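Local coordinates for protein alpha-amylase (PDB 6M4K) that probably catalyses the endohydrolysis of internal alpha-1,4-glucosidic linkages in starch-like polysaccharides, using a family 13 TIM-barrel domain that binds calcium, at residues A[255-260]-A[296-301]; A[70-75]-A[183-188]; A[38-43]-A[390-395]; A[321-326]-A[489-494]. All blocks are in the same frame, centred on the assembly; numbering follows the deposited sequence.

How the contacts relate
Contact 1 is buried in the barrel wall, its centre about 7 Å from that of the chain, and combines parallel-strand hydrogen bonds with an aromatic pair. The others lie further out. Contact 2, largely buried, ties a loop to helix 176-192 through rings and an arginine, its centre about 41 Å from that of contact 4. Contact 3 joins the turn ending helix 27-39 to helix 389-401 mostly by rings and methyls, with a bridging water. Contact 4, partly exposed and polar, couples the barrel to the C-terminal beta domain. Helix 322-334 links contacts 1, 3 and 4: Y325 bonds to D300 of contact 1 and packs on M391 of contact 3, while E390 holds K326 and N490.

Contact 1: residues A[255-260]-A[296-301]; sequences RVTEFK and LVFIDN
V256 starts the pairing of two adjacent parallel strands: its O accepts from L296 N at 2.9 Å. T257 bridges to L296, both side chains on one face of the sheet. Its CB meets the rim of the F298 ring at CE1 (3.9 Å), and its OG1 bonds to V237 N. E258 N bonds to L296 O (2.9 Å). With CG anti to N (chi1 178°) and a bend at chi2, the E258 carboxylate turns back as an N-cap, OE2 accepting from K260 N (2.9 Å); L290 N holds OE1. A water over one face of the F298 ring links E258 O to F298 O. F259 receives the edge of F298 in a T-shaped pair, planes at 85°, with F298 CZ over the ring centre. N301 ND2 lies at the F259 edge, 3.5 Å from F259 CZ. Together with helix 259-270 the strands form a beta-alpha-beta unit of the TIM barrel, flanked by strands 232-235 and 339-344.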
loop_
_atom_site.group_PDB
_atom_site.type_symbol
_atom_site.label_atom_id
_atom_site.label_comp_id
_atom_site.label_asym_id
_atom_site.label_seq_id
_atom_site.Cartn_x
_atom_site.Cartn_y
_atom_site.Cartn_z
ATOM N N ARG A 255 -0.422 0.826 13.284
ATOM C CA ARG A 255 -1.529 0.748 12.345
ATOM C C ARG A 255 -1.603 -0.638 11.710
ATOM O O ARG A 255 -0.661 -1.436 11.780
ATOM C CB ARG A 255 -1.420 1.836 11.278
ATOM C CG ARG A 255 -1.756 3.219 11.815
ATOM C CD ARG A 255 -1.911 4.218 10.687
ATOM N NE ARG A 255 -2.061 5.576 11.205
ATOM C CZ ARG A 255 -3.076 6.387 10.929
ATOM N NH1 ARG A 255 -4.052 6.002 10.124
ATOM N NH2 ARG A 255 -3.115 7.593 11.476
ATOM N N VAL A 256 -2.755 -0.930 11.108
ATOM C CA VAL A 256 -3.034 -2.221 10.496
ATOM C C VAL A 256 -3.612 -1.984 9.112
ATOM O O VAL A 256 -4.445 -1.090 8.924
ATOM C CB VAL A 256 -3.996 -3.060 11.366
ATOM C CG1 VAL A 256 -4.286 -4.395 10.713
ATOM C CG2 VAL A 256 -3.407 -3.259 12.772
ATOM N N THR A 257 -3.154 -2.772 8.144
ATOM C CA THR A 257 -3.758 -2.776 6.816
ATOM C C THR A 257 -5.226 -3.153 6.916
ATOM O O THR A 257 -5.572 -4.212 7.449
ATOM C CB THR A 257 -3.066 -3.834 5.950
ATOM O OG1 THR A 257 -3.116 -5.104 6.626
ATOM C CG2 THR A 257 -1.612 -3.472 5.675
ATOM N N GLU A 258 -6.097 -2.321 6.350
ATOM C CA GLU A 258 -7.528 -2.626 6.341
ATOM C C GLU A 258 -7.914 -3.171 4.967
ATOM O O GLU A 258 -8.247 -2.418 4.046
ATOM C CB GLU A 258 -8.339 -1.399 6.746
ATOM C CG GLU A 258 -9.864 -1.597 6.719
ATOM C CD GLU A 258 -10.330 -2.831 7.477
ATOM O OE1 GLU A 258 -10.934 -2.683 8.568
ATOM O OE2 GLU A 258 -10.119 -3.957 6.974
ATOM N N PHE A 259 -7.853 -4.498 4.821
ATOM C CA PHE A 259 -8.226 -5.116 3.554
ATOM C C PHE A 259 -9.722 -5.017 3.260
ATOM O O PHE A 259 -10.131 -5.153 2.100
ATOM C CB PHE A 259 -7.752 -6.570 3.528
ATOM C CG PHE A 259 -6.284 -6.718 3.251
ATOM C CD1 PHE A 259 -5.345 -6.618 4.277
ATOM C CD2 PHE A 259 -5.838 -6.926 1.951
ATOM C CE1 PHE A 259 -3.990 -6.742 4.008
ATOM C CE2 PHE A 259 -4.484 -7.047 1.677
ATOM C CZ PHE A 259 -3.560 -6.954 2.701
ATOM N N LYS A 260 -10.560 -4.765 4.268
ATOM C CA LYS A 260 -11.980 -4.583 3.969
ATOM C C LYS A 260 -12.218 -3.344 3.122
ATOM O O LYS A 260 -13.191 -3.287 2.370
ATOM C CB LYS A 260 -12.803 -4.482 5.258
ATOM C CG LYS A 260 -12.798 -5.752 6.092
ATOM C CD LYS A 260 -13.392 -5.493 7.484
ATOM C CE LYS A 260 -13.364 -6.750 8.354
ATOM N NZ LYS A 260 -13.825 -6.443 9.741
ATOM N N LEU A 296 -4.304 1.571 7.685
ATOM C CA LEU A 296 -3.586 1.834 6.449
ATOM C C LEU A 296 -4.488 1.303 5.342
ATOM O O LEU A 296 -4.870 0.129 5.366
ATOM C CB LEU A 296 -2.254 1.088 6.497
ATOM C CG LEU A 296 -1.147 1.294 5.460
ATOM C CD1 LEU A 296 -1.501 0.697 4.091
ATOM C CD2 LEU A 296 -0.684 2.750 5.339
ATOM N N VAL A 297 -4.864 2.178 4.400
ATOM C CA VAL A 297 -5.886 1.859 3.410
ATOM C C VAL A 297 -5.295 1.965 2.007
ATOM O O VAL A 297 -4.304 2.657 1.767
ATOM C CB VAL A 297 -7.166 2.722 3.557
ATOM C CG1 VAL A 297 -7.720 2.607 4.974
ATOM C CG2 VAL A 297 -6.899 4.182 3.232
ATOM N N PHE A 298 -5.936 1.262 1.074
ATOM C CA PHE A 298 -5.407 1.101 -0.281
ATOM C C PHE A 298 -6.454 0.375 -1.115
ATOM O O PHE A 298 -7.224 -0.439 -0.595
ATOM C CB PHE A 298 -4.079 0.303 -0.283
ATOM C CG PHE A 298 -4.161 -0.986 0.488
ATOM C CD1 PHE A 298 -4.012 -0.982 1.869
ATOM C CD2 PHE A 298 -4.436 -2.194 -0.142
ATOM C CE1 PHE A 298 -4.133 -2.150 2.609
ATOM C CE2 PHE A 298 -4.532 -3.378 0.600
ATOM C CZ PHE A 298 -4.386 -3.349 1.980
ATOM N N ILE A 299 -6.466 0.667 -2.420
ATOM C CA ILE A 299 -7.390 -0.017 -3.322
ATOM C C ILE A 299 -6.917 -1.435 -3.620
ATOM O O ILE A 299 -7.715 -2.386 -3.591
ATOM C CB ILE A 299 -7.614 0.813 -4.598
ATOM C CG1 ILE A 299 -8.203 2.182 -4.229
ATOM C CG2 ILE A 299 -8.513 0.061 -5.598
ATOM C CD1 ILE A 299 -9.475 2.134 -3.374
ATOM N N ASP A 300 -5.625 -1.595 -3.916
ATOM C CA ASP A 300 -5.043 -2.905 -4.177
ATOM C C ASP A 300 -3.626 -2.928 -3.629
ATOM O O ASP A 300 -3.036 -1.883 -3.340
ATOM C CB ASP A 300 -5.092 -3.313 -5.678
ATOM C CG ASP A 300 -4.204 -2.459 -6.576
ATOM O OD1 ASP A 300 -3.956 -1.271 -6.276
ATOM O OD2 ASP A 300 -3.773 -2.980 -7.640
ATOM N N ASN A 301 -3.084 -4.135 -3.473
ATOM C CA ASN A 301 -1.680 -4.333 -3.134
ATOM C C ASN A 301 -1.081 -5.365 -4.092
ATOM O O ASN A 301 -1.748 -5.860 -5.015
ATOM C CB ASN A 301 -1.476 -4.673 -1.646
ATOM C CG ASN A 301 -1.817 -6.114 -1.305
ATOM O OD1 ASN A 301 -2.401 -6.843 -2.115
ATOM N ND2 ASN A 301 -1.446 -6.539 -0.095
HETATM O O HOH W 1 -7.788 -2.444 1.210
#

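Contact 2: residues A[70-75]-A[183-188]; sequences VSYTMN and AEFANR
Ring packing and a forked arginine bond hold Y72 and M74, in the loop between strand 44-47 and helix 81-93, against F185 and R188 of helix 176-192, at the periphery of the catalytic domain. Y72 CD1 sits over the face of F185, offset toward the rim and 3.6 Å from F185 CG, ring planes at 36°. M74 comes to the F185 edge instead, a Met-aromatic contact with SD 3.9 Å from CE1. A bend at chi3 (20°) turns the R188 guanidinium toward the loop, and it reaches Y72 O end-on with NH1 (2.9 Å) and NH2 (3.1 Å). E184 takes the adjacent NE/NH2 edge side-on, R188 NE to OE2 and NH2 to OE1 both at 2.9 Å, NH2 being shared with Y72 O; bonds along two neighbouring edges fix the group's rotation. An ST turn, T73 N to S71 OG (3.1 Å), shapes the loop. Y72 OH bonds to Y133, and M74 wedges between L189 and W192 of helix 176-192 and E81 and F84 of helix 81-93.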
loop_
_atom_site.group_PDB
_atom_site.type_symbol
_atom_site.label_atom_id
_atom_site.label_comp_id
_atom_site.label_asym_id
_atom_site.label_seq_id
_atom_site.Cartn_x
_atom_site.Cartn_y
_atom_site.Cartn_z
ATOM N N VAL A 70 16.720 -14.969 3.570
ATOM C CA VAL A 70 17.874 -15.833 3.760
ATOM C C VAL A 70 18.806 -15.301 4.848
ATOM O O VAL A 70 19.377 -16.079 5.619
ATOM C CB VAL A 70 18.607 -16.047 2.416
ATOM C CG1 VAL A 70 19.977 -16.711 2.621
ATOM C CG2 VAL A 70 17.735 -16.881 1.480
ATOM N N SER A 71 18.938 -13.983 4.958
ATOM C CA SER A 71 19.657 -13.363 6.066
ATOM C C SER A 71 19.171 -11.926 6.191
ATOM O O SER A 71 18.258 -11.498 5.482
ATOM C CB SER A 71 21.175 -13.424 5.871
ATOM O OG SER A 71 21.609 -12.357 5.055
ATOM N N TYR A 72 19.786 -11.181 7.111
ATOM C CA TYR A 72 19.461 -9.772 7.297
ATOM C C TYR A 72 20.557 -8.846 6.779
ATOM O O TYR A 72 20.576 -7.658 7.127
ATOM C CB TYR A 72 19.072 -9.492 8.750
ATOM C CG TYR A 72 17.954 -10.398 9.225
ATOM C CD1 TYR A 72 16.643 -10.220 8.781
ATOM C CD2 TYR A 72 18.205 -11.446 10.105
ATOM C CE1 TYR A 72 15.625 -11.063 9.203
ATOM C CE2 TYR A 72 17.195 -12.287 10.531
ATOM C CZ TYR A 72 15.899 -12.093 10.092
ATOM O OH TYR A 72 14.904 -12.940 10.526
ATOM N N THR A 73 21.468 -9.352 5.940
ATOM C CA THR A 73 22.293 -8.431 5.174
ATOM C C THR A 73 21.415 -7.699 4.160
ATOM O O THR A 73 20.236 -8.014 3.994
ATOM C CB THR A 73 23.449 -9.154 4.484
ATOM O OG1 THR A 73 22.957 -9.927 3.378
ATOM C CG2 THR A 73 24.168 -10.062 5.476
ATOM N N MET A 74 21.982 -6.701 3.493
ATOM C CA MET A 74 21.187 -5.716 2.768
ATOM C C MET A 74 21.531 -5.633 1.287
ATOM O O MET A 74 21.502 -4.559 0.686
ATOM C CB MET A 74 21.271 -4.359 3.457
ATOM C CG MET A 74 20.480 -4.335 4.764
ATOM S SD MET A 74 18.698 -4.425 4.474
ATOM C CE MET A 74 18.472 -2.796 3.765
ATOM N N ASN A 75 21.812 -6.775 0.669
ATOM C CA ASN A 75 21.984 -6.869 -0.777
ATOM C C ASN A 75 20.811 -7.672 -1.327
ATOM O O ASN A 75 20.645 -8.843 -0.970
ATOM C CB ASN A 75 23.304 -7.571 -1.084
ATOM C CG ASN A 75 23.753 -7.397 -2.521
ATOM O OD1 ASN A 75 23.281 -6.523 -3.247
ATOM N ND2 ASN A 75 24.699 -8.232 -2.935
ATOM N N ALA A 183 15.192 -7.452 15.886
ATOM C CA ALA A 183 15.321 -6.054 16.287
ATOM C C ALA A 183 16.642 -5.452 15.834
ATOM O O ALA A 183 16.690 -4.266 15.499
ATOM C CB ALA A 183 15.161 -5.918 17.798
ATOM N N GLU A 184 17.725 -6.238 15.818
ATOM C CA GLU A 184 18.994 -5.711 15.328
ATOM C C GLU A 184 18.876 -5.302 13.868
ATOM O O GLU A 184 19.395 -4.257 13.466
ATOM C CB GLU A 184 20.108 -6.751 15.485
ATOM C CG GLU A 184 21.523 -6.242 15.108
ATOM C CD GLU A 184 21.785 -6.157 13.602
ATOM O OE1 GLU A 184 21.244 -6.994 12.846
ATOM O OE2 GLU A 184 22.537 -5.252 13.167
ATOM N N PHE A 185 18.216 -6.138 13.063
ATOM C CA PHE A 185 17.962 -5.828 11.658
ATOM C C PHE A 185 17.181 -4.525 11.524
ATOM O O PHE A 185 17.610 -3.593 10.832
ATOM C CB PHE A 185 17.186 -7.006 11.064
ATOM C CG PHE A 185 16.556 -6.739 9.716
ATOM C CD1 PHE A 185 17.308 -6.284 8.645
ATOM C CD2 PHE A 185 15.211 -6.986 9.522
ATOM C CE1 PHE A 185 16.710 -6.068 7.400
ATOM C CE2 PHE A 185 14.612 -6.775 8.293
ATOM C CZ PHE A 185 15.363 -6.319 7.232
ATOM N N ALA A 186 16.047 -4.429 12.218
ATOM C CA ALA A 186 15.242 -3.216 12.137
ATOM C C ALA A 186 16.016 -1.999 12.634
ATOM O O ALA A 186 15.955 -0.927 12.021
ATOM C CB ALA A 186 13.950 -3.401 12.926
ATOM N N ASN A 187 16.768 -2.147 13.732
ATOM C CA ASN A 187 17.504 -1.009 14.278
ATOM C C ASN A 187 18.627 -0.545 13.365
ATOM O O ASN A 187 18.947 0.648 13.333
ATOM C CB ASN A 187 18.058 -1.352 15.662
ATOM C CG ASN A 187 17.021 -1.200 16.739
ATOM O OD1 ASN A 187 16.099 -0.401 16.590
ATOM N ND2 ASN A 187 17.155 -1.959 17.833
ATOM N N ARG A 188 19.270 -1.471 12.653
ATOM C CA ARG A 188 20.299 -1.073 11.704
ATOM C C ARG A 188 19.700 -0.185 10.626
ATOM O O ARG A 188 20.255 0.866 10.284
ATOM C CB ARG A 188 20.950 -2.329 11.109
ATOM C CG ARG A 188 22.072 -2.076 10.110
ATOM C CD ARG A 188 22.978 -3.316 9.913
ATOM N NE ARG A 188 22.327 -4.553 10.325
ATOM C CZ ARG A 188 21.856 -5.467 9.482
ATOM N NH1 ARG A 188 21.988 -5.291 8.173
ATOM N NH2 ARG A 188 21.251 -6.553 9.945
#

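Contact 3: residues A[38-43]-A[390-395]; sequences ADHNYC and EMYNMV
H40 and Y42, at the Schellman motif that ends helix 27-39, pack against Y392 and V395 of helix 389-401. H40 makes an edge-to-face pair with Y392, planes at 63°, H40 CD2 lying over the Y392 ring, offset toward its rim, 3.7 Å from Y392 CD1. A first torsion that sets Y392 CG between the backbone N and carbonyl carbon (chi1 68°) turns the phenol toward H40. H40 ND1 bonds to W36 O, and W36 stacks on the imidazole. At the edge of the imidazole, in its plane, a water donates to both H40 O and Y392 O, 2.7 Å from each. N41, the C-prime residue with positive phi, turns the chain away, its N bonded to A38 O (3.0 Å) and Y42 N bonded to L37 O. In the TIM barrel these are the helices that follow the first and eighth strands, so the contact lies where the ring of helices closes. Both V395 methyls lie on the same side of the Y42 ring: CG1 over its centre as a CH-pi contact, CG2 toward the hydroxyl end, 3.6 Å from Y42 OH. Y42 OH also passes 3.8 Å from Y392 CA and makes a weak bond to H386 O. With an alanine at Y42, both V395 methyls would probably lose their aromatic partner and a gap would open between the helices. L342 of strand 339-344 touches both Y42 and V395.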
loop_
_atom_site.group_PDB
_atom_site.type_symbol
_atom_site.label_atom_id
_atom_site.label_comp_id
_atom_site.label_asym_id
_atom_site.label_seq_id
_atom_site.Cartn_x
_atom_site.Cartn_y
_atom_site.Cartn_z
ATOM N N ALA A 38 8.480 14.349 -4.194
ATOM C CA ALA A 38 8.477 15.580 -3.406
ATOM C C ALA A 38 7.748 16.701 -4.138
ATOM O O ALA A 38 6.938 17.418 -3.543
ATOM C CB ALA A 38 9.915 15.987 -3.071
ATOM N N ASP A 39 8.016 16.855 -5.439
ATOM C CA ASP A 39 7.370 17.908 -6.221
ATOM C C ASP A 39 5.858 17.742 -6.258
ATOM O O ASP A 39 5.132 18.729 -6.433
ATOM C CB ASP A 39 7.916 17.925 -7.653
ATOM C CG ASP A 39 9.363 18.380 -7.733
ATOM O OD1 ASP A 39 9.881 18.941 -6.746
ATOM O OD2 ASP A 39 9.973 18.182 -8.803
ATOM N N HIS A 40 5.368 16.510 -6.114
ATOM C CA HIS A 40 3.944 16.220 -6.121
ATOM C C HIS A 40 3.397 15.979 -4.726
ATOM O O HIS A 40 2.241 15.565 -4.573
ATOM C CB HIS A 40 3.646 15.063 -7.073
ATOM C CG HIS A 40 3.885 15.426 -8.501
ATOM N ND1 HIS A 40 5.146 15.453 -9.055
ATOM C CD2 HIS A 40 3.038 15.852 -9.468
ATOM C CE1 HIS A 40 5.063 15.850 -10.314
ATOM N NE2 HIS A 40 3.795 16.098 -10.588
ATOM N N ASN A 41 4.204 16.251 -3.707
ATOM C CA ASN A 41 3.742 16.272 -2.323
ATOM C C ASN A 41 3.176 14.932 -1.859
ATOM O O ASN A 41 2.186 14.867 -1.128
ATOM C CB ASN A 41 2.834 17.465 -2.048
ATOM C CG ASN A 41 3.619 18.747 -2.041
ATOM O OD1 ASN A 41 4.547 18.892 -1.253
ATOM N ND2 ASN A 41 3.320 19.641 -2.963
ATOM N N TYR A 42 3.849 13.859 -2.261
ATOM C CA TYR A 42 3.706 12.575 -1.598
ATOM C C TYR A 42 4.644 12.537 -0.393
ATOM O O TYR A 42 5.701 13.171 -0.391
ATOM C CB TYR A 42 4.107 11.458 -2.558
ATOM C CG TYR A 42 3.107 11.144 -3.654
ATOM C CD1 TYR A 42 2.111 10.203 -3.449
ATOM C CD2 TYR A 42 3.181 11.756 -4.900
ATOM C CE1 TYR A 42 1.217 9.853 -4.456
ATOM C CE2 TYR A 42 2.279 11.419 -5.921
ATOM C CZ TYR A 42 1.306 10.472 -5.677
ATOM O OH TYR A 42 0.404 10.101 -6.660
ATOM N N CYS A 43 4.256 11.780 0.635
ATOM C CA CYS A 43 5.038 11.761 1.873
ATOM C C CYS A 43 6.136 10.709 1.915
ATOM O O CYS A 43 7.134 10.910 2.625
ATOM C CB CYS A 43 4.118 11.512 3.066
ATOM S SG CYS A 43 4.976 11.231 4.677
ATOM N N GLU A 390 -4.791 11.610 -12.882
ATOM C CA GLU A 390 -5.970 11.433 -12.046
ATOM C C GLU A 390 -5.580 11.106 -10.613
ATOM O O GLU A 390 -6.271 11.515 -9.670
ATOM C CB GLU A 390 -6.870 10.344 -12.631
ATOM C CG GLU A 390 -7.373 10.633 -14.060
ATOM C CD GLU A 390 -6.470 10.093 -15.168
ATOM O OE1 GLU A 390 -5.263 9.849 -14.947
ATOM O OE2 GLU A 390 -6.986 9.893 -16.292
ATOM N N MET A 391 -4.458 10.408 -10.432
ATOM C CA MET A 391 -3.969 10.095 -9.093
ATOM C C MET A 391 -3.267 11.289 -8.462
ATOM O O MET A 391 -3.624 11.715 -7.366
ATOM C CB MET A 391 -3.007 8.910 -9.137
ATOM C CG MET A 391 -3.671 7.577 -8.949
ATOM S SD MET A 391 -4.947 7.274 -10.186
ATOM C CE MET A 391 -5.234 5.524 -9.947
ATOM N N TYR A 392 -2.251 11.835 -9.129
ATOM C CA TYR A 392 -1.486 12.879 -8.453
ATOM C C TYR A 392 -2.291 14.154 -8.256
ATOM O O TYR A 392 -2.084 14.856 -7.261
ATOM C CB TYR A 392 -0.100 13.108 -9.063
ATOM C CG TYR A 392 -0.031 13.714 -10.455
ATOM C CD1 TYR A 392 -0.375 15.038 -10.687
ATOM C CD2 TYR A 392 0.442 12.965 -11.521
ATOM C CE1 TYR A 392 -0.283 15.590 -11.959
ATOM C CE2 TYR A 392 0.560 13.509 -12.789
ATOM C CZ TYR A 392 0.183 14.810 -13.003
ATOM O OH TYR A 392 0.286 15.344 -14.281
ATOM N N ASN A 393 -3.241 14.458 -9.147
ATOM C CA ASN A 393 -4.079 15.626 -8.902
ATOM C C ASN A 393 -5.081 15.376 -7.783
ATOM O O ASN A 393 -5.485 16.318 -7.095
ATOM C CB ASN A 393 -4.763 16.088 -10.187
ATOM C CG ASN A 393 -3.915 17.076 -10.960
ATOM O OD1 ASN A 393 -2.797 17.397 -10.551
ATOM N ND2 ASN A 393 -4.442 17.576 -12.075
ATOM N N MET A 394 -5.482 14.119 -7.571
ATOM C CA MET A 394 -6.298 13.810 -6.409
ATOM C C MET A 394 -5.473 13.733 -5.130
ATOM O O MET A 394 -6.027 13.948 -4.047
ATOM C CB MET A 394 -7.129 12.543 -6.620
ATOM C CG MET A 394 -8.325 12.748 -7.556
ATOM S SD MET A 394 -9.416 14.101 -7.074
ATOM C CE MET A 394 -9.883 13.600 -5.412
ATOM N N VAL A 395 -4.172 13.457 -5.229
ATOM C CA VAL A 395 -3.304 13.631 -4.067
ATOM C C VAL A 395 -3.219 15.102 -3.688
ATOM O O VAL A 395 -3.314 15.456 -2.507
ATOM C CB VAL A 395 -1.928 13.006 -4.336
ATOM C CG1 VAL A 395 -0.885 13.435 -3.290
ATOM C CG2 VAL A 395 -2.056 11.482 -4.412
HETATM O O HOH W 2 0.423 15.763 -6.610
#

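Contact 4: residues A[321-326]-A[489-494]; sequences EANMYK and ENPMIA. With SO4 (sulfate ion), chain F.
N323 and K326, in the opening turns of helix 322-334, hold N490, just before the inverse gamma turn at P491 that leads into strand 492-496, joining the catalytic barrel to the C-terminal beta domain. N323, its CG anti to N (chi1 -161°), points the amide at N490: OD1 takes N490 N on a lone pair in the carbonyl plane at 2.9 Å, and ND2 bonds to G488 O. A leucine in place of N323 would probably leave N490 N without its acceptor and G488 O without this donor. K326 NZ reaches N490 OD1 at 3.0 Å, tilted from the amide plane. P491 CD lies 4.0 Å from N323 ND2. A sulfate, probably from the crystallisation liquor, sits at the helix start and takes N323 N on O3 (3.0 Å) and M324 N on O1 (2.9 Å). Helix 389-401 completes the junction, E390 OE2 making a salt bridge with K326 NZ and a hydrogen bond with N490 ND2, while P491 rests on I327 and strand 492-496 pairs antiparallel with 425-430.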
loop_
_atom_site.group_PDB
_atom_site.type_symbol
_atom_site.label_atom_id
_atom_site.label_comp_id
_atom_site.label_asym_id
_atom_site.label_seq_id
_atom_site.Cartn_x
_atom_site.Cartn_y
_atom_site.Cartn_z
ATOM N N GLU A 321 -8.281 -2.645 -14.641
ATOM C CA GLU A 321 -9.604 -2.050 -14.757
ATOM C C GLU A 321 -9.451 -0.553 -14.517
ATOM O O GLU A 321 -9.981 -0.006 -13.546
ATOM C CB GLU A 321 -10.567 -2.677 -13.737
ATOM C CG GLU A 321 -10.700 -4.205 -13.835
ATOM C CD GLU A 321 -9.573 -4.962 -13.138
ATOM O OE1 GLU A 321 -9.098 -4.495 -12.075
ATOM O OE2 GLU A 321 -9.143 -6.020 -13.655
ATOM N N ALA A 322 -8.724 0.119 -15.411
ATOM C CA ALA A 322 -8.161 1.429 -15.095
ATOM C C ALA A 322 -9.231 2.471 -14.801
ATOM O O ALA A 322 -9.062 3.300 -13.893
ATOM C CB ALA A 322 -7.257 1.894 -16.236
ATOM N N ASN A 323 -10.333 2.475 -15.556
ATOM C CA ASN A 323 -11.330 3.522 -15.355
ATOM C C ASN A 323 -11.980 3.404 -13.983
ATOM O O ASN A 323 -12.099 4.393 -13.251
ATOM C CB ASN A 323 -12.386 3.478 -16.463
ATOM C CG ASN A 323 -13.161 4.769 -16.570
ATOM O OD1 ASN A 323 -12.575 5.853 -16.653
ATOM N ND2 ASN A 323 -14.486 4.670 -16.546
ATOM N N MET A 324 -12.406 2.195 -13.622
ATOM C CA MET A 324 -12.990 1.978 -12.303
ATOM C C MET A 324 -11.959 2.182 -11.200
ATOM O O MET A 324 -12.284 2.696 -10.127
ATOM C CB MET A 324 -13.547 0.564 -12.226
ATOM C CG MET A 324 -14.809 0.367 -13.054
ATOM S SD MET A 324 -15.580 -1.231 -12.737
ATOM C CE MET A 324 -14.394 -2.307 -13.494
ATOM N N TYR A 325 -10.720 1.760 -11.440
ATOM C CA TYR A 325 -9.653 1.942 -10.458
ATOM C C TYR A 325 -9.432 3.411 -10.138
ATOM O O TYR A 325 -9.214 3.777 -8.975
ATOM C CB TYR A 325 -8.388 1.358 -11.057
ATOM C CG TYR A 325 -7.176 1.240 -10.168
ATOM C CD1 TYR A 325 -7.159 0.387 -9.069
ATOM C CD2 TYR A 325 -6.006 1.906 -10.487
ATOM C CE1 TYR A 325 -6.013 0.236 -8.291
ATOM C CE2 TYR A 325 -4.864 1.761 -9.718
ATOM C CZ TYR A 325 -4.877 0.935 -8.622
ATOM O OH TYR A 325 -3.716 0.789 -7.905
ATOM N N LYS A 326 -9.483 4.272 -11.149
ATOM C CA LYS A 326 -9.324 5.698 -10.903
ATOM C C LYS A 326 -10.500 6.256 -10.116
ATOM O O LYS A 326 -10.324 7.156 -9.287
ATOM C CB LYS A 326 -9.159 6.450 -12.221
ATOM C CG LYS A 326 -7.807 6.234 -12.872
ATOM C CD LYS A 326 -7.710 7.003 -14.175
ATOM C CE LYS A 326 -8.443 6.289 -15.284
ATOM N NZ LYS A 326 -8.268 7.010 -16.581
ATOM N N GLU A 489 -15.478 7.505 -19.647
ATOM C CA GLU A 489 -14.129 7.549 -19.091
ATOM C C GLU A 489 -13.968 8.790 -18.221
ATOM O O GLU A 489 -14.483 9.863 -18.551
ATOM C CB GLU A 489 -13.099 7.574 -20.222
ATOM C CG GLU A 489 -11.659 7.830 -19.771
ATOM C CD GLU A 489 -10.675 7.849 -20.925
ATOM O OE1 GLU A 489 -11.015 7.331 -22.011
ATOM O OE2 GLU A 489 -9.561 8.385 -20.747
ATOM N N ASN A 490 -13.247 8.648 -17.103
ATOM C CA ASN A 490 -13.093 9.706 -16.108
ATOM C C ASN A 490 -14.401 10.449 -15.816
ATOM O O ASN A 490 -14.473 11.674 -15.955
ATOM C CB ASN A 490 -11.973 10.673 -16.472
ATOM C CG ASN A 490 -10.590 10.029 -16.387
ATOM O OD1 ASN A 490 -10.423 8.951 -15.810
ATOM N ND2 ASN A 490 -9.591 10.692 -16.956
ATOM N N PRO A 491 -15.460 9.726 -15.397
ATOM C CA PRO A 491 -16.786 10.328 -15.221
ATOM C C PRO A 491 -16.913 11.012 -13.865
ATOM O O PRO A 491 -17.811 10.730 -13.064
ATOM C CB PRO A 491 -17.705 9.112 -15.358
ATOM C CG PRO A 491 -16.899 8.019 -14.705
ATOM C CD PRO A 491 -15.453 8.297 -15.029
ATOM N N MET A 492 -16.016 11.959 -13.617
ATOM C CA MET A 492 -15.944 12.651 -12.337
ATOM C C MET A 492 -15.370 14.033 -12.569
ATOM O O MET A 492 -14.567 14.233 -13.486
ATOM C CB MET A 492 -14.953 11.988 -11.382
ATOM C CG MET A 492 -15.144 10.535 -11.141
ATOM S SD MET A 492 -13.862 9.997 -10.009
ATOM C CE MET A 492 -12.426 9.975 -11.076
ATOM N N ILE A 493 -15.754 14.967 -11.718
ATOM C CA ILE A 493 -15.188 16.304 -11.717
ATOM C C ILE A 493 -14.744 16.593 -10.297
ATOM O O ILE A 493 -15.513 16.383 -9.356
ATOM C CB ILE A 493 -16.207 17.354 -12.196
ATOM C CG1 ILE A 493 -16.470 17.184 -13.695
ATOM C CG2 ILE A 493 -15.719 18.758 -11.868
ATOM C CD1 ILE A 493 -17.472 18.181 -14.247
ATOM N N ALA A 494 -13.516 17.072 -10.141
ATOM C CA ALA A 494 -13.009 17.469 -8.835
ATOM C C ALA A 494 -12.450 18.876 -8.949
ATOM O O ALA A 494 -11.664 19.158 -9.860
ATOM C CB ALA A 494 -11.926 16.498 -8.352
HETATM S S SO4 F . -12.485 -0.414 -16.894
HETATM O O1 SO4 F . -12.581 -0.062 -15.480
HETATM O O2 SO4 F . -13.794 -0.211 -17.505
HETATM O O3 SO4 F . -11.492 0.458 -17.525
HETATM O O4 SO4 F . -12.068 -1.807 -17.039
HETATM O O HOH W 3 -12.064 7.262 -14.054
#